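Local coordinates for major capsid protein (Faustovirus, PDB 5J7O) that forms, as a trimer of double jelly-roll subunits, the building block of the capsid that probably encloses the double-stranded DNA genome of a large virus, at residues 144-150 / 356-360; 170-174 / 376-381; 242-246 / 267-271; 348-352 / 363-367; 483-489 / 503-509. One frame throughout, in Å; residues are numbered along the deposited sequence.

Interaction 1 (144-150 / 356-360); sequences NTTSGVY and KGTAT
Gly148 and Gly357 bring the two backbones to 3.8 Å, CA to CA, where the turn leading into strand 149-158 meets the loop joining strands 341-351 and 364-375. The turn, in a loop of this double jelly-roll protein, combines an Asx motif, in which Asn144 OD1 accepts from Ser147 N, and an ST turn, in which Ser147 OG accepts from Val149 N. One backbone hydrogen bond crosses directly, from Asn144 N to Gly357 O at 3.0 Å, with the donor 36° above the carbonyl plane. Beside it Gly357 CA gives a CA-H...O contact to Asn144 O at 3.2 Å, and Thr145 CA gives another to Lys356 O. A water accepts from Gly357 N and donates weakly to Gly148 O.

Among the side chains, Tyr150 lies along the loop. With CG anti to the backbone N (chi1 -178°), its ring follows residues 357-359: Gly357 O sits at the edge, 3.4 Å from Tyr150 CD1, while Ala359 N comes over a face, 3.4 Å from Tyr150 CE1. Lys356 runs out straight beyond CG and passes Gly148, its CB 3.7 Å from Gly148 CA. The methyls Thr145 CG2 and Thr358 CG2 meet at 4.0 Å. At the far end of the ring, Ala359 CB lies 3.6 Å from Tyr150 OH, the hydroxyl that is hydrogen-bonded to Asp130.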
# COMPACT_ATOMS: atom_id res chain seq x y z
N ASN B 144 14.24 -51.76 0.52
CA ASN B 144 13.62 -51.98 -0.79
C ASN B 144 14.63 -52.76 -1.63
O ASN B 144 15.42 -52.17 -2.37
CB ASN B 144 13.21 -50.68 -1.46
CG ASN B 144 12.31 -50.91 -2.66
OD1 ASN B 144 12.48 -51.86 -3.42
ND2 ASN B 144 11.33 -50.02 -2.83
N THR B 145 14.58 -54.09 -1.52
CA THR B 145 15.51 -54.94 -2.26
C THR B 145 15.21 -54.97 -3.75
O THR B 145 16.11 -55.29 -4.54
CB THR B 145 15.48 -56.36 -1.70
OG1 THR B 145 14.16 -56.91 -1.82
CG2 THR B 145 15.89 -56.37 -0.23
N THR B 146 13.98 -54.65 -4.15
CA THR B 146 13.64 -54.68 -5.57
C THR B 146 14.27 -53.51 -6.32
O THR B 146 14.81 -53.68 -7.42
CB THR B 146 12.12 -54.68 -5.75
OG1 THR B 146 11.57 -55.87 -5.18
CG2 THR B 146 11.75 -54.61 -7.23
N SER B 147 14.23 -52.31 -5.73
CA SER B 147 14.76 -51.12 -6.39
C SER B 147 16.20 -50.83 -6.02
O SER B 147 16.86 -50.07 -6.74
CB SER B 147 13.90 -49.90 -6.04
OG SER B 147 14.13 -49.50 -4.70
N GLY B 148 16.71 -51.41 -4.94
CA GLY B 148 18.03 -51.05 -4.46
C GLY B 148 18.08 -49.72 -3.74
O GLY B 148 19.17 -49.17 -3.56
N VAL B 149 16.94 -49.19 -3.32
CA VAL B 149 16.86 -47.91 -2.64
C VAL B 149 16.68 -48.16 -1.15
O VAL B 149 15.70 -48.79 -0.73
CB VAL B 149 15.71 -47.04 -3.19
CG1 VAL B 149 15.50 -45.83 -2.30
CG2 VAL B 149 16.01 -46.62 -4.62
N TYR B 150 17.62 -47.67 -0.35
CA TYR B 150 17.53 -47.68 1.10
C TYR B 150 17.11 -46.29 1.54
O TYR B 150 17.83 -45.32 1.32
CB TYR B 150 18.88 -48.08 1.72
CG TYR B 150 18.91 -48.18 3.23
CD1 TYR B 150 18.28 -49.22 3.89
CD2 TYR B 150 19.59 -47.24 3.99
CE1 TYR B 150 18.32 -49.32 5.27
CE2 TYR B 150 19.64 -47.33 5.36
CZ TYR B 150 19.00 -48.37 6.00
OH TYR B 150 19.05 -48.46 7.37
N LYS B 356 21.46 -54.71 -1.91
CA LYS B 356 20.93 -53.42 -2.33
C LYS B 356 19.56 -53.18 -1.72
O LYS B 356 18.76 -54.11 -1.53
CB LYS B 356 20.86 -53.34 -3.86
CG LYS B 356 19.96 -54.38 -4.51
CD LYS B 356 19.74 -54.05 -5.98
CE LYS B 356 18.87 -55.09 -6.67
NZ LYS B 356 18.57 -54.71 -8.08
N GLY B 357 19.28 -51.92 -1.40
CA GLY B 357 18.05 -51.55 -0.74
C GLY B 357 18.05 -51.71 0.76
O GLY B 357 17.09 -51.29 1.41
N THR B 358 19.08 -52.32 1.33
CA THR B 358 19.23 -52.44 2.78
C THR B 358 20.46 -51.66 3.22
O THR B 358 21.20 -51.09 2.40
CB THR B 358 19.35 -53.91 3.20
OG1 THR B 358 20.68 -54.38 2.94
CG2 THR B 358 18.36 -54.77 2.42
N ALA B 359 20.69 -51.62 4.53
CA ALA B 359 21.85 -50.92 5.08
C ALA B 359 23.17 -51.59 4.73
O ALA B 359 24.22 -51.05 5.08
CB ALA B 359 21.72 -50.79 6.60
N THR B 360 23.14 -52.74 4.05
CA THR B 360 24.35 -53.44 3.64
C THR B 360 24.61 -53.34 2.15
O THR B 360 25.46 -54.06 1.62
CB THR B 360 24.29 -54.91 4.07
OG1 THR B 360 23.13 -55.52 3.49
CG2 THR B 360 24.22 -55.02 5.59
O HOH W 1 20.97 -49.33 -0.77

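Interaction 2 (170-174 / 376-381); sequences AATNF and TLASGS
Asn173 OD1 is gripped from two directions. Ala378 N donates to it at 2.6 Å, in the carbonyl plane of the side-chain amide and on a lone pair, with a nearly straight N-H...O angle of 168°; a water donates to the same Asn173 OD1 at 2.8 Å and donates its other hydrogen to Thr376 O. The amide nitrogen is used just as fully. Asn173 ND2 donates to Ser381 O at 2.8 Å, a partner close to the amide plane, and to Ala378 O at 3.2 Å, a partner tilted from that plane. With both of its ends bonded, the carboxamide can hardly rotate.

Its protein partners reveal what it holds: Ala378 and Ser381 are the first and last residues of a type II beta turn in the loop between strands 364-375 and 389-401, and Asn173 stands where strand 170-177 passes beside that turn. The strand is the middle one of a small antiparallel sheet, between strands 116-118 and 333-336. Asn173 CG lies beside its own backbone N (chi1 -71°), which points the amide at the turn.

The backbone of Asn173 joins in as well. Asn173 N donates to Ser381 OG at 3.0 Å, since Ser381 carries its hydroxyl anti to its backbone N; that hydroxyl also bonds to Ser115 O. Alongside the polar cluster the methyls Ala171 CB and Ala378 CB touch at 3.7 Å, and Leu377 CD2 comes to 3.9 Å from Asn173 OD1.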
# COMPACT_ATOMS: atom_id res chain seq x y z
N ALA B 170 16.94 -28.00 28.40
CA ALA B 170 16.24 -26.74 28.56
C ALA B 170 15.77 -26.19 27.21
O ALA B 170 16.42 -26.38 26.18
CB ALA B 170 17.14 -25.71 29.25
N ALA B 171 14.63 -25.51 27.23
CA ALA B 171 14.05 -24.88 26.06
C ALA B 171 12.95 -23.93 26.52
O ALA B 171 12.18 -24.26 27.42
CB ALA B 171 13.48 -25.91 25.08
N THR B 172 12.88 -22.76 25.89
CA THR B 172 11.91 -21.74 26.26
C THR B 172 11.14 -21.30 25.02
O THR B 172 11.73 -21.08 23.96
CB THR B 172 12.59 -20.53 26.91
OG1 THR B 172 13.35 -20.95 28.05
CG2 THR B 172 11.55 -19.51 27.36
N ASN B 173 9.83 -21.17 25.17
CA ASN B 173 8.99 -20.67 24.09
C ASN B 173 9.11 -19.15 23.98
O ASN B 173 9.53 -18.46 24.92
CB ASN B 173 7.53 -21.06 24.32
CG ASN B 173 7.28 -22.54 24.13
OD1 ASN B 173 7.90 -23.18 23.28
ND2 ASN B 173 6.36 -23.09 24.92
N PHE B 174 8.75 -18.63 22.82
CA PHE B 174 8.64 -17.20 22.62
C PHE B 174 7.22 -16.74 22.93
O PHE B 174 6.30 -17.55 23.11
CB PHE B 174 9.02 -16.81 21.19
CG PHE B 174 10.51 -16.85 20.92
CD1 PHE B 174 11.40 -17.25 21.90
CD2 PHE B 174 11.01 -16.46 19.69
CE1 PHE B 174 12.76 -17.27 21.66
CE2 PHE B 174 12.37 -16.48 19.44
CZ PHE B 174 13.25 -16.89 20.42
N THR B 376 8.92 -25.64 16.84
CA THR B 376 8.37 -26.56 17.82
C THR B 376 8.22 -25.87 19.17
O THR B 376 9.11 -25.13 19.61
CB THR B 376 9.27 -27.80 17.97
OG1 THR B 376 9.42 -28.43 16.69
CG2 THR B 376 8.66 -28.79 18.94
N LEU B 377 7.08 -26.12 19.82
CA LEU B 377 6.84 -25.61 21.17
C LEU B 377 7.60 -26.44 22.19
O LEU B 377 7.67 -27.67 22.09
CB LEU B 377 5.35 -25.65 21.49
CG LEU B 377 4.41 -24.72 20.72
CD1 LEU B 377 2.97 -25.11 20.97
CD2 LEU B 377 4.64 -23.28 21.14
N ALA B 378 8.16 -25.76 23.19
CA ALA B 378 8.76 -26.44 24.32
C ALA B 378 7.68 -26.87 25.31
O ALA B 378 6.67 -26.19 25.49
CB ALA B 378 9.78 -25.54 25.02
N SER B 379 7.90 -28.02 25.94
CA SER B 379 6.95 -28.52 26.92
C SER B 379 7.06 -27.73 28.21
O SER B 379 8.16 -27.45 28.70
CB SER B 379 7.19 -30.00 27.19
OG SER B 379 7.04 -30.77 26.01
N GLY B 380 5.91 -27.36 28.78
CA GLY B 380 5.90 -26.68 30.06
C GLY B 380 6.43 -25.26 30.04
O GLY B 380 6.90 -24.78 31.07
N SER B 381 6.38 -24.59 28.89
CA SER B 381 6.78 -23.19 28.77
C SER B 381 5.54 -22.39 28.39
O SER B 381 5.03 -22.52 27.28
CB SER B 381 7.90 -23.02 27.74
OG SER B 381 8.36 -21.68 27.70
O HOH W 2 9.99 -22.96 21.45

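Interaction 3 (242-246 / 267-271); sequences ASTTP and VNAAI
Residues 242-245 and 268-271 run in roughly opposing directions, 141° apart, with Thr244 CA 4.8 Å from Asn268 CA. Both belong to the long loop between strands 232-240 and 273-280 of this double jelly-roll protein, and they pinch it together near its base without forming a regular strand pair. Two backbone hydrogen bonds do the tying. Ser243 N donates to Ala269 O at 3.0 Å, almost perfectly straight at 177°, and Ala269 N returns one to Thr244 O at 3.2 Å. Ser243 takes up a positive phi of 75°, a kink consistent with Ser243 N and Thr244 O both turning to the same Ala269.

Asn268 supplies most of the side-chain contact. Its amide lies across the Ser243-Thr244 link, with Asn268 CG 3.7 Å from Ser243 C and Asn268 OD1 3.5 Å from Thr244 CA. Thr245 crosses it at about a right angle and brings CG2 to 4.0 Å from the same Asn268 OD1.

This surface loop reaches over to both other subunits of the trimer. Ala270 N donates to Glu477 of the second subunit, and Thr244 packs on Gln160 of the third, so the pinched base lies at a subunit junction. Within the chain, a water closes the far end: it donates to Val267 O and lies 2.7 Å from Thr245 OG1, a hydroxyl that also bonds to Trp247 N.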
# COMPACT_ATOMS: atom_id res chain seq x y z
N ALA B 242 22.91 -3.99 -15.13
CA ALA B 242 22.87 -3.85 -16.58
C ALA B 242 24.14 -4.40 -17.23
O ALA B 242 25.25 -4.07 -16.81
CB ALA B 242 22.68 -2.38 -16.96
N SER B 243 23.95 -5.27 -18.22
CA SER B 243 24.99 -5.85 -19.07
C SER B 243 25.81 -6.93 -18.37
O SER B 243 26.92 -7.24 -18.81
CB SER B 243 25.94 -4.78 -19.62
OG SER B 243 25.21 -3.75 -20.28
N THR B 244 25.29 -7.53 -17.29
CA THR B 244 25.95 -8.67 -16.67
C THR B 244 24.89 -9.58 -16.06
O THR B 244 23.69 -9.33 -16.18
CB THR B 244 26.99 -8.22 -15.63
OG1 THR B 244 27.78 -9.35 -15.23
CG2 THR B 244 26.30 -7.65 -14.41
N THR B 245 25.34 -10.64 -15.40
CA THR B 245 24.44 -11.69 -14.95
C THR B 245 25.04 -12.39 -13.73
O THR B 245 26.26 -12.42 -13.58
CB THR B 245 24.18 -12.72 -16.06
OG1 THR B 245 23.37 -13.79 -15.56
CG2 THR B 245 25.50 -13.29 -16.57
N PRO B 246 24.20 -12.94 -12.85
CA PRO B 246 24.72 -13.83 -11.81
C PRO B 246 24.97 -15.25 -12.31
O PRO B 246 25.74 -15.98 -11.67
CB PRO B 246 23.62 -13.82 -10.74
CG PRO B 246 22.38 -13.58 -11.53
CD PRO B 246 22.77 -12.65 -12.66
N VAL B 267 20.05 -14.33 -20.32
CA VAL B 267 20.91 -13.35 -20.98
C VAL B 267 21.20 -12.23 -19.99
O VAL B 267 20.66 -12.19 -18.88
CB VAL B 267 20.28 -12.80 -22.28
CG1 VAL B 267 19.98 -13.94 -23.25
CG2 VAL B 267 19.02 -12.02 -21.97
N ASN B 268 22.06 -11.31 -20.42
CA ASN B 268 22.40 -10.17 -19.58
C ASN B 268 21.15 -9.36 -19.23
O ASN B 268 20.16 -9.37 -19.97
CB ASN B 268 23.41 -9.27 -20.30
CG ASN B 268 24.80 -9.88 -20.36
OD1 ASN B 268 25.21 -10.61 -19.46
ND2 ASN B 268 25.53 -9.57 -21.43
N ALA B 269 21.21 -8.68 -18.10
CA ALA B 269 20.10 -7.86 -17.66
C ALA B 269 20.08 -6.54 -18.43
O ALA B 269 21.12 -6.02 -18.85
CB ALA B 269 20.18 -7.58 -16.16
N ALA B 270 18.87 -6.01 -18.62
CA ALA B 270 18.70 -4.73 -19.29
C ALA B 270 18.58 -3.56 -18.32
O ALA B 270 18.83 -2.42 -18.72
CB ALA B 270 17.46 -4.76 -20.20
N ILE B 271 18.19 -3.81 -17.07
CA ILE B 271 18.09 -2.78 -16.05
C ILE B 271 18.92 -3.21 -14.84
O ILE B 271 19.34 -4.36 -14.72
CB ILE B 271 16.63 -2.51 -15.63
CG1 ILE B 271 16.05 -3.72 -14.90
CG2 ILE B 271 15.78 -2.14 -16.84
CD1 ILE B 271 14.68 -3.48 -14.32
O HOH W 3 20.91 -12.96 -16.14

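Interaction 4 (348-352 / 363-367); sequences TLLTT and LLTQY
Leu350 holds CG anti to its backbone N (chi1 173°) while Gln366 turns its CG beside its own N (chi1 -57°), and the two side chains end up side by side, pointing the same way. The methyl Leu350 CD2 rides along the extended glutamine to 3.6 Å from Gln366 NE2. Beneath them the strands run antiparallel, 154° between their directions, and carry a classic beta bulge: Thr365 and Gln366 both face Leu350. Leu350 N donates to Gln366 O at 3.0 Å and Leu350 O accepts from Thr365 N at 2.7 Å, each donor nearly along the C=O axis. Past the bulge, Thr352 N adds a bond to Leu363 O.

The other face of the pair belongs to Leu349, Thr351, Leu364 and Tyr367. Leu364 reaches under the partner strand, putting CD1 3.8 Å from Leu349 CB and 3.4 Å from Leu350 O. Thr351 CG2 rests on Leu364 CA at 3.7 Å, and Leu349 CD1 meets the edge of the Tyr367 ring at Tyr367 CD1, 4.3 Å away; the phenol itself bonds to Glu347.

Leu349, Leu364 and Tyr367 pack on Val498, Phe503 and Arg488 of the third subunit, respectively. This hairpin supplies the fourth and fifth strands of the seven-stranded sheet: strand 341-351 has 149-158 on its other side, and 364-375 has 503-521.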
# COMPACT_ATOMS: atom_id res chain seq x y z
N THR B 348 17.92 -41.06 0.68
CA THR B 348 17.76 -42.24 -0.15
C THR B 348 19.13 -42.65 -0.68
O THR B 348 19.88 -41.82 -1.20
CB THR B 348 16.80 -41.99 -1.31
OG1 THR B 348 17.28 -40.91 -2.11
CG2 THR B 348 15.41 -41.64 -0.78
N LEU B 349 19.45 -43.94 -0.55
CA LEU B 349 20.72 -44.49 -1.02
C LEU B 349 20.41 -45.54 -2.08
O LEU B 349 19.84 -46.59 -1.78
CB LEU B 349 21.52 -45.10 0.13
CG LEU B 349 22.26 -44.16 1.09
CD1 LEU B 349 21.31 -43.54 2.10
CD2 LEU B 349 23.39 -44.90 1.79
N LEU B 350 20.80 -45.25 -3.33
CA LEU B 350 20.61 -46.18 -4.43
C LEU B 350 21.90 -46.98 -4.61
O LEU B 350 22.86 -46.51 -5.23
CB LEU B 350 20.24 -45.44 -5.71
CG LEU B 350 20.15 -46.26 -7.00
CD1 LEU B 350 19.12 -47.37 -6.88
CD2 LEU B 350 19.84 -45.37 -8.19
N THR B 351 21.92 -48.19 -4.05
CA THR B 351 23.00 -49.13 -4.30
C THR B 351 22.54 -50.18 -5.30
O THR B 351 21.35 -50.38 -5.54
CB THR B 351 23.46 -49.81 -3.00
OG1 THR B 351 22.36 -50.49 -2.39
CG2 THR B 351 24.03 -48.78 -2.03
N THR B 352 23.52 -50.86 -5.92
CA THR B 352 23.24 -51.87 -6.92
C THR B 352 23.86 -53.23 -6.61
O THR B 352 23.52 -54.21 -7.28
CB THR B 352 23.73 -51.42 -8.30
OG1 THR B 352 25.15 -51.60 -8.39
CG2 THR B 352 23.39 -49.96 -8.55
N LEU B 363 27.52 -50.91 -3.79
CA LEU B 363 27.89 -49.94 -4.83
C LEU B 363 26.86 -48.82 -4.84
O LEU B 363 25.83 -48.92 -5.50
CB LEU B 363 28.00 -50.62 -6.19
CG LEU B 363 28.87 -49.96 -7.26
CD1 LEU B 363 29.17 -50.95 -8.38
CD2 LEU B 363 28.23 -48.70 -7.84
N LEU B 364 27.16 -47.72 -4.14
CA LEU B 364 26.24 -46.59 -4.05
C LEU B 364 26.39 -45.71 -5.29
O LEU B 364 27.47 -45.17 -5.55
CB LEU B 364 26.51 -45.79 -2.78
CG LEU B 364 25.69 -44.50 -2.67
CD1 LEU B 364 24.21 -44.81 -2.56
CD2 LEU B 364 26.16 -43.66 -1.49
N THR B 365 25.29 -45.54 -6.03
CA THR B 365 25.28 -44.76 -7.26
C THR B 365 24.72 -43.36 -7.07
O THR B 365 25.33 -42.38 -7.51
CB THR B 365 24.46 -45.50 -8.33
OG1 THR B 365 25.14 -46.71 -8.70
CG2 THR B 365 24.28 -44.63 -9.56
N GLN B 366 23.56 -43.23 -6.42
CA GLN B 366 22.90 -41.95 -6.23
C GLN B 366 22.53 -41.76 -4.77
O GLN B 366 22.09 -42.70 -4.10
CB GLN B 366 21.65 -41.83 -7.10
CG GLN B 366 21.89 -42.02 -8.59
CD GLN B 366 20.61 -41.98 -9.39
OE1 GLN B 366 19.63 -41.34 -9.00
NE2 GLN B 366 20.60 -42.68 -10.52
N TYR B 367 22.70 -40.53 -4.28
CA TYR B 367 22.29 -40.15 -2.94
C TYR B 367 21.43 -38.90 -3.02
O TYR B 367 21.72 -37.98 -3.80
CB TYR B 367 23.52 -39.89 -2.04
CG TYR B 367 23.20 -39.22 -0.72
CD1 TYR B 367 22.88 -39.96 0.41
CD2 TYR B 367 23.23 -37.83 -0.60
CE1 TYR B 367 22.59 -39.35 1.62
CE2 TYR B 367 22.94 -37.21 0.60
CZ TYR B 367 22.62 -37.97 1.70
OH TYR B 367 22.33 -37.35 2.90

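Interaction 5 (483-489 / 503-509); sequences SQSYARV and FKQSASQ
Strands 473-490 and 503-521 pair here as an antiparallel ladder at one border of the seven-stranded sheet, as counted within this chain, 165° between their directions, and the two faces of the ladder differ. Serines 485, 506 and 508, with Ala487, Val489 and Lys504, line the tightly packed, buried face. Their backbones make the hydrogen-bonded pairs, such as Ala487 N to Ser506 O at 2.8 Å and Ser485 N to Ser508 O at 2.9 Å. Neighbouring subunits pack against this side: Ser485 meets Ser485 of both, Ser508 OG accepts from Tyr486 N of the third, and Lys504 forms a salt bridge with Asp493 of the third.

The other face is looser, with mostly partly exposed side chains, though Tyr486 makes a cation-pi pair with Arg369 of the second subunit. The side chains of Arg488, extended from CG to NE, and Phe503 cross at about a right angle, and the guanidinium lies over the ring face, tilted to it, as a cation-pi pair, CZ of Arg488 4.1 Å from the ring centroid. Arg488 NH1 stands over the ring and makes a weak bond to Phe503 O. On another side the guanidinium stacks on the amide of Gln505, planes 12° apart, Arg488 CZ lying 3.4 Å from Gln505 CG. Farther along, Tyr486 CD1 touches Ala507 CB at 3.7 Å.

At the end of this face Gln484, bent at chi2 (77°), turns back over the ladder: its OE1 accepts from Gln509 NE2 at 3.0 Å, and Gln484 NE2 and Ser508 N reach Ser485 O from opposite faces of that carbonyl.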
# COMPACT_ATOMS: atom_id res chain seq x y z
N SER B 483 15.81 -24.82 -1.46
CA SER B 483 17.15 -24.74 -2.02
C SER B 483 17.51 -26.10 -2.60
O SER B 483 17.61 -27.09 -1.87
CB SER B 483 18.17 -24.33 -0.96
OG SER B 483 17.94 -23.01 -0.51
N GLN B 484 17.69 -26.16 -3.92
CA GLN B 484 18.08 -27.38 -4.61
C GLN B 484 19.56 -27.32 -4.95
O GLN B 484 20.07 -26.29 -5.39
CB GLN B 484 17.26 -27.57 -5.89
CG GLN B 484 17.71 -28.73 -6.76
CD GLN B 484 17.27 -30.08 -6.22
OE1 GLN B 484 16.08 -30.33 -6.06
NE2 GLN B 484 18.23 -30.95 -5.94
N SER B 485 20.26 -28.43 -4.72
CA SER B 485 21.67 -28.53 -5.03
C SER B 485 21.95 -29.87 -5.70
O SER B 485 21.24 -30.85 -5.48
CB SER B 485 22.54 -28.39 -3.78
OG SER B 485 22.50 -29.56 -2.99
N TYR B 486 23.00 -29.88 -6.52
CA TYR B 486 23.50 -31.10 -7.14
C TYR B 486 25.01 -31.15 -7.00
O TYR B 486 25.67 -30.11 -6.92
CB TYR B 486 23.10 -31.20 -8.62
CG TYR B 486 21.61 -31.12 -8.86
CD1 TYR B 486 20.80 -32.24 -8.70
CD2 TYR B 486 21.02 -29.93 -9.24
CE1 TYR B 486 19.44 -32.17 -8.92
CE2 TYR B 486 19.65 -29.85 -9.46
CZ TYR B 486 18.87 -30.97 -9.30
OH TYR B 486 17.52 -30.89 -9.52
N ALA B 487 25.55 -32.36 -6.96
CA ALA B 487 26.99 -32.55 -6.85
C ALA B 487 27.36 -33.88 -7.49
O ALA B 487 26.67 -34.89 -7.28
CB ALA B 487 27.45 -32.51 -5.39
N ARG B 488 28.44 -33.88 -8.26
CA ARG B 488 28.95 -35.06 -8.93
C ARG B 488 30.46 -35.15 -8.71
O ARG B 488 31.16 -34.15 -8.82
CB ARG B 488 28.63 -35.04 -10.43
CG ARG B 488 27.27 -35.60 -10.81
CD ARG B 488 27.14 -35.61 -12.33
NE ARG B 488 26.12 -36.53 -12.82
CZ ARG B 488 26.29 -37.85 -12.92
NH1 ARG B 488 27.43 -38.40 -12.53
NH2 ARG B 488 25.31 -38.61 -13.39
N VAL B 489 30.94 -36.36 -8.42
CA VAL B 489 32.35 -36.60 -8.13
C VAL B 489 32.75 -37.94 -8.72
O VAL B 489 32.00 -38.92 -8.64
CB VAL B 489 32.64 -36.56 -6.61
CG1 VAL B 489 34.03 -37.11 -6.31
CG2 VAL B 489 32.50 -35.14 -6.07
N PHE B 503 31.13 -42.28 -11.44
CA PHE B 503 30.71 -40.88 -11.50
C PHE B 503 29.47 -40.74 -10.62
O PHE B 503 28.33 -40.80 -11.07
CB PHE B 503 30.44 -40.49 -12.95
CG PHE B 503 30.40 -39.01 -13.19
CD1 PHE B 503 30.84 -38.11 -12.23
CD2 PHE B 503 29.92 -38.51 -14.39
CE1 PHE B 503 30.79 -36.75 -12.46
CE2 PHE B 503 29.87 -37.16 -14.63
CZ PHE B 503 30.31 -36.27 -13.67
N LYS B 504 29.72 -40.53 -9.33
CA LYS B 504 28.64 -40.56 -8.35
C LYS B 504 27.78 -39.31 -8.44
O LYS B 504 28.22 -38.25 -8.88
CB LYS B 504 29.21 -40.70 -6.94
CG LYS B 504 30.18 -41.86 -6.76
CD LYS B 504 29.52 -43.19 -7.10
CE LYS B 504 30.46 -44.34 -6.79
NZ LYS B 504 29.85 -45.67 -7.09
N GLN B 505 26.53 -39.45 -8.00
CA GLN B 505 25.56 -38.36 -7.99
C GLN B 505 25.12 -38.06 -6.56
O GLN B 505 25.01 -38.96 -5.72
CB GLN B 505 24.32 -38.70 -8.83
CG GLN B 505 24.62 -39.11 -10.25
CD GLN B 505 23.38 -39.59 -10.98
OE1 GLN B 505 22.42 -38.85 -11.15
NE2 GLN B 505 23.40 -40.85 -11.41
N SER B 506 24.85 -36.79 -6.30
CA SER B 506 24.32 -36.36 -5.01
C SER B 506 23.45 -35.13 -5.23
O SER B 506 23.73 -34.30 -6.09
CB SER B 506 25.44 -36.06 -4.01
OG SER B 506 24.92 -35.86 -2.71
N ALA B 507 22.39 -35.03 -4.44
CA ALA B 507 21.44 -33.93 -4.56
C ALA B 507 20.77 -33.71 -3.22
O ALA B 507 20.56 -34.65 -2.44
CB ALA B 507 20.39 -34.21 -5.64
N SER B 508 20.43 -32.45 -2.94
CA SER B 508 19.78 -32.10 -1.69
C SER B 508 18.72 -31.03 -1.93
O SER B 508 18.92 -30.11 -2.73
CB SER B 508 20.79 -31.60 -0.65
OG SER B 508 21.40 -30.39 -1.05
N GLN B 509 17.59 -31.17 -1.23
CA GLN B 509 16.57 -30.14 -1.12
C GLN B 509 16.46 -29.76 0.35
O GLN B 509 16.10 -30.61 1.18
CB GLN B 509 15.22 -30.61 -1.64
CG GLN B 509 15.15 -30.92 -3.12
CD GLN B 509 13.73 -31.20 -3.58
OE1 GLN B 509 12.95 -31.83 -2.86
NE2 GLN B 509 13.39 -30.71 -4.76
O HOH W 4 19.92 -28.19 -0.76

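How the interactions relate
Interactions 1, 4 and 5 share one seven-stranded sheet, in the order 149-158, 341-351, 364-375, 503-521, 473-490. Interactions 1 and 4 touch, centres 9 Å apart, through backbone bonds between strands 149-158 and 341-351; interactions 4 and 5, centres 12 Å apart, meet through strands 364-375 and 503-521. Along the chain interaction 1 crosses interactions 2 and 4, interaction 3 falls between the segments of interaction 1, and interaction 5 follows the rest. Interaction 2 lies about 39 Å from interaction 1 between centres, and interaction 3 about 28 Å from interaction 5. Interactions 3, 4 and 5 touch the third subunit, so contacts well apart in the chain all lie where the trimer meets.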